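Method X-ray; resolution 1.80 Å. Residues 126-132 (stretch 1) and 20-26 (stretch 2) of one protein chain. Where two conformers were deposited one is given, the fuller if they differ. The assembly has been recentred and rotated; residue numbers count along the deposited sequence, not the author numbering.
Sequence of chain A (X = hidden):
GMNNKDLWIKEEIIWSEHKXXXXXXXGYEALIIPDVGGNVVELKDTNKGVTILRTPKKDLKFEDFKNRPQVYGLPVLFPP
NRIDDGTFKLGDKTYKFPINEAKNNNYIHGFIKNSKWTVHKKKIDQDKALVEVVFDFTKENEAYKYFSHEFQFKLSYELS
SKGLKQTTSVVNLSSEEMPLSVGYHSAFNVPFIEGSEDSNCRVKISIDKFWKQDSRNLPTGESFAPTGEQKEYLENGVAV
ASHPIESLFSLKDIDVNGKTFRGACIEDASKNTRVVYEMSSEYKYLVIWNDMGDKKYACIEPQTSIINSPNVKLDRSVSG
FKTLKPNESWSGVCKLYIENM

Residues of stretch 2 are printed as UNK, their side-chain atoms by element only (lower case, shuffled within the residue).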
# COMPACT_ATOMS: atom_id res chain seq x y z
N GLN A 126 -23.56 13.72 -0.39
CA GLN A 126 -24.14 13.23 -1.62
C GLN A 126 -24.36 11.76 -1.37
O GLN A 126 -25.04 11.41 -0.39
CB GLN A 126 -23.23 13.54 -2.83
CG GLN A 126 -22.64 14.96 -2.77
CD GLN A 126 -22.88 15.79 -4.04
OE1 GLN A 126 -22.06 16.64 -4.39
NE2 GLN A 126 -24.00 15.54 -4.71
N ASP A 127 -23.80 10.91 -2.22
CA ASP A 127 -23.88 9.47 -2.02
C ASP A 127 -22.49 8.86 -1.80
O ASP A 127 -22.23 7.77 -2.27
CB ASP A 127 -24.59 8.80 -3.20
CG ASP A 127 -26.05 9.27 -3.36
OD1 ASP A 127 -26.57 9.96 -2.46
OD2 ASP A 127 -26.68 8.93 -4.40
N LYS A 128 -21.64 9.57 -1.07
CA LYS A 128 -20.29 9.09 -0.71
C LYS A 128 -20.11 8.98 0.82
O LYS A 128 -20.70 9.77 1.55
CB LYS A 128 -19.24 10.06 -1.20
CG LYS A 128 -19.30 10.31 -2.72
CD LYS A 128 -18.41 11.47 -3.16
CE LYS A 128 -18.72 11.89 -4.60
NZ LYS A 128 -18.52 10.76 -5.56
N ALA A 129 -19.25 8.07 1.26
CA ALA A 129 -18.90 7.94 2.67
C ALA A 129 -17.43 8.25 2.79
O ALA A 129 -16.61 7.63 2.12
CB ALA A 129 -19.25 6.55 3.22
N LEU A 130 -17.12 9.22 3.65
CA LEU A 130 -15.77 9.69 3.88
C LEU A 130 -15.32 9.39 5.32
O LEU A 130 -16.00 9.74 6.29
CB LEU A 130 -15.67 11.20 3.61
CG LEU A 130 -14.34 11.89 3.87
CD1 LEU A 130 -13.33 11.44 2.85
CD2 LEU A 130 -14.45 13.40 3.82
N VAL A 131 -14.18 8.70 5.43
CA VAL A 131 -13.55 8.44 6.72
C VAL A 131 -12.08 8.82 6.63
O VAL A 131 -11.36 8.40 5.71
CB VAL A 131 -13.67 6.99 7.11
CG1 VAL A 131 -12.86 6.73 8.39
CG2 VAL A 131 -15.13 6.59 7.31
N GLU A 132 -11.62 9.64 7.57
CA GLU A 132 -10.23 10.07 7.60
C GLU A 132 -9.62 9.73 8.94
O GLU A 132 -10.26 9.93 9.99
CB GLU A 132 -10.10 11.59 7.37
CG GLU A 132 -10.74 12.07 6.07
CD GLU A 132 -10.42 13.53 5.74
OE1 GLU A 132 -10.12 14.30 6.67
OE2 GLU A 132 -10.47 13.89 4.54
N UNK A 20 -13.62 0.28 15.61
CA UNK A 20 -13.38 0.17 14.18
C UNK A 20 -14.48 0.98 13.51
O UNK A 20 -15.50 1.30 14.15
s UNK A 20 -14.96 -2.14 13.75
c UNK A 20 -13.38 -1.27 13.74
N UNK A 21 -14.24 1.38 12.27
CA UNK A 21 -15.26 2.06 11.48
C UNK A 21 -15.59 1.24 10.24
O UNK A 21 -14.69 0.93 9.43
c UNK A 21 -14.31 4.36 12.20
c UNK A 21 -15.36 4.79 13.18
c UNK A 21 -15.95 4.18 10.25
c UNK A 21 -14.81 3.50 11.04
N UNK A 22 -16.86 0.86 10.12
CA UNK A 22 -17.39 0.21 8.93
C UNK A 22 -18.13 1.28 8.11
O UNK A 22 -18.87 2.09 8.67
c UNK A 22 -18.52 -1.99 8.39
c UNK A 22 -19.33 -3.12 9.03
c UNK A 22 -17.87 -4.73 10.26
n UNK A 22 -17.45 -5.31 9.14
c UNK A 22 -18.36 -0.86 9.33
n UNK A 22 -18.73 -3.70 10.24
n UNK A 22 -17.41 -5.17 11.41
N UNK A 23 -17.90 1.32 6.81
CA UNK A 23 -18.52 2.37 5.99
C UNK A 23 -18.92 1.81 4.63
O UNK A 23 -18.30 0.89 4.13
c UNK A 23 -15.80 4.17 4.27
c UNK A 23 -14.49 4.06 3.81
c UNK A 23 -15.28 2.81 6.15
c UNK A 23 -17.66 3.66 5.92
c UNK A 23 -16.23 3.50 5.42
c UNK A 23 -13.96 2.73 5.72
c UNK A 23 -13.57 3.33 4.54
N UNK A 24 -19.99 2.39 4.07
CA UNK A 24 -20.66 1.82 2.92
C UNK A 24 -21.18 2.94 2.03
O UNK A 24 -21.74 3.94 2.53
c UNK A 24 -21.82 0.93 3.39
N UNK A 25 -21.00 2.78 0.73
CA UNK A 25 -21.62 3.67 -0.24
C UNK A 25 -21.56 3.01 -1.60
O UNK A 25 -20.61 2.28 -1.87
c UNK A 25 -20.90 5.05 -0.27
N UNK A 26 -22.58 3.22 -2.40
CA UNK A 26 -22.60 2.78 -3.80
C UNK A 26 -22.44 1.29 -4.02
O UNK A 26 -21.95 0.87 -5.07

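Position 20 carries one carbon followed by one sulfur, a short unbranched side chain that ends too far from stretch 1 to touch it. A single sulfur on CB makes it Cys20, buried but not part of this contact.

Position 21 has four carbons, forked at the first, one arm two carbons long. Its CA-to-CB bond points toward stretch 1, and one carbon of the fork lies 3.9 Å from CG2 of Val131. Branching at CB with unequal arms identifies Ile21; the atom that meets Val131 is its CG2.

Position 22 shows three carbons, a nitrogen, then a carbon bearing two more nitrogens: a guanidinium. This is Arg22. Its CA-to-CB bond points away from stretch 1, its side chain stays clear of that stretch, and NE is hydrogen-bonded elsewhere in the structure.

Position 23 has one carbon and then a six-carbon ring with no heteroatom, turned so that CG2 of Val131 sits over one face. The ring without a hydroxyl oxygen is that of Phe23, chi1 p. Val131 CG2 stands 3.9 Å from the centroid of the Phe23 ring and 17° off its normal, a CH-pi contact. CB of Ala129 packs 4.3 Å from CB of Phe23.

Position 24 has a single carbon, pointing away, so it is Ala24. It meets stretch 1 through its backbone: Ala24 O approaches Ala129 CB at 3.7 Å.

Position 25 also has a single carbon, now pointing toward stretch 1, 3.6 Å from O of Asp127 and 4.1 Å from CB of Ala129. It is Ala25.

Position 26 has no side-chain atoms and a phi of 60°, a positive value that by itself favours glycine: Gly26, just beyond the strand.

The contact is a packing of side chains between two strands running roughly antiparallel, at 153°, with their axes 6.0 Å apart at closest approach. No hydrogen bond crosses between the stretches, so this is not sheet pairing. Alternation sets the pattern: Ile21, Phe23 and Ala25 point toward stretch 1, and Ala129 and Val131 point back. Size is graded along the interface. Where the backbones come close, Lys128 CA and Ala25 CA being 5.6 Å apart, the facing side chains are the methyls of Ala129 and Ala25; farther along, Val131 reaches both Ile21 and the Phe23 ring. The rule to read is small against small where the strands are close, and a methyl of a branched side chain over an aromatic face where there is room.

Stretch 2 (20-26) CIRFAAG
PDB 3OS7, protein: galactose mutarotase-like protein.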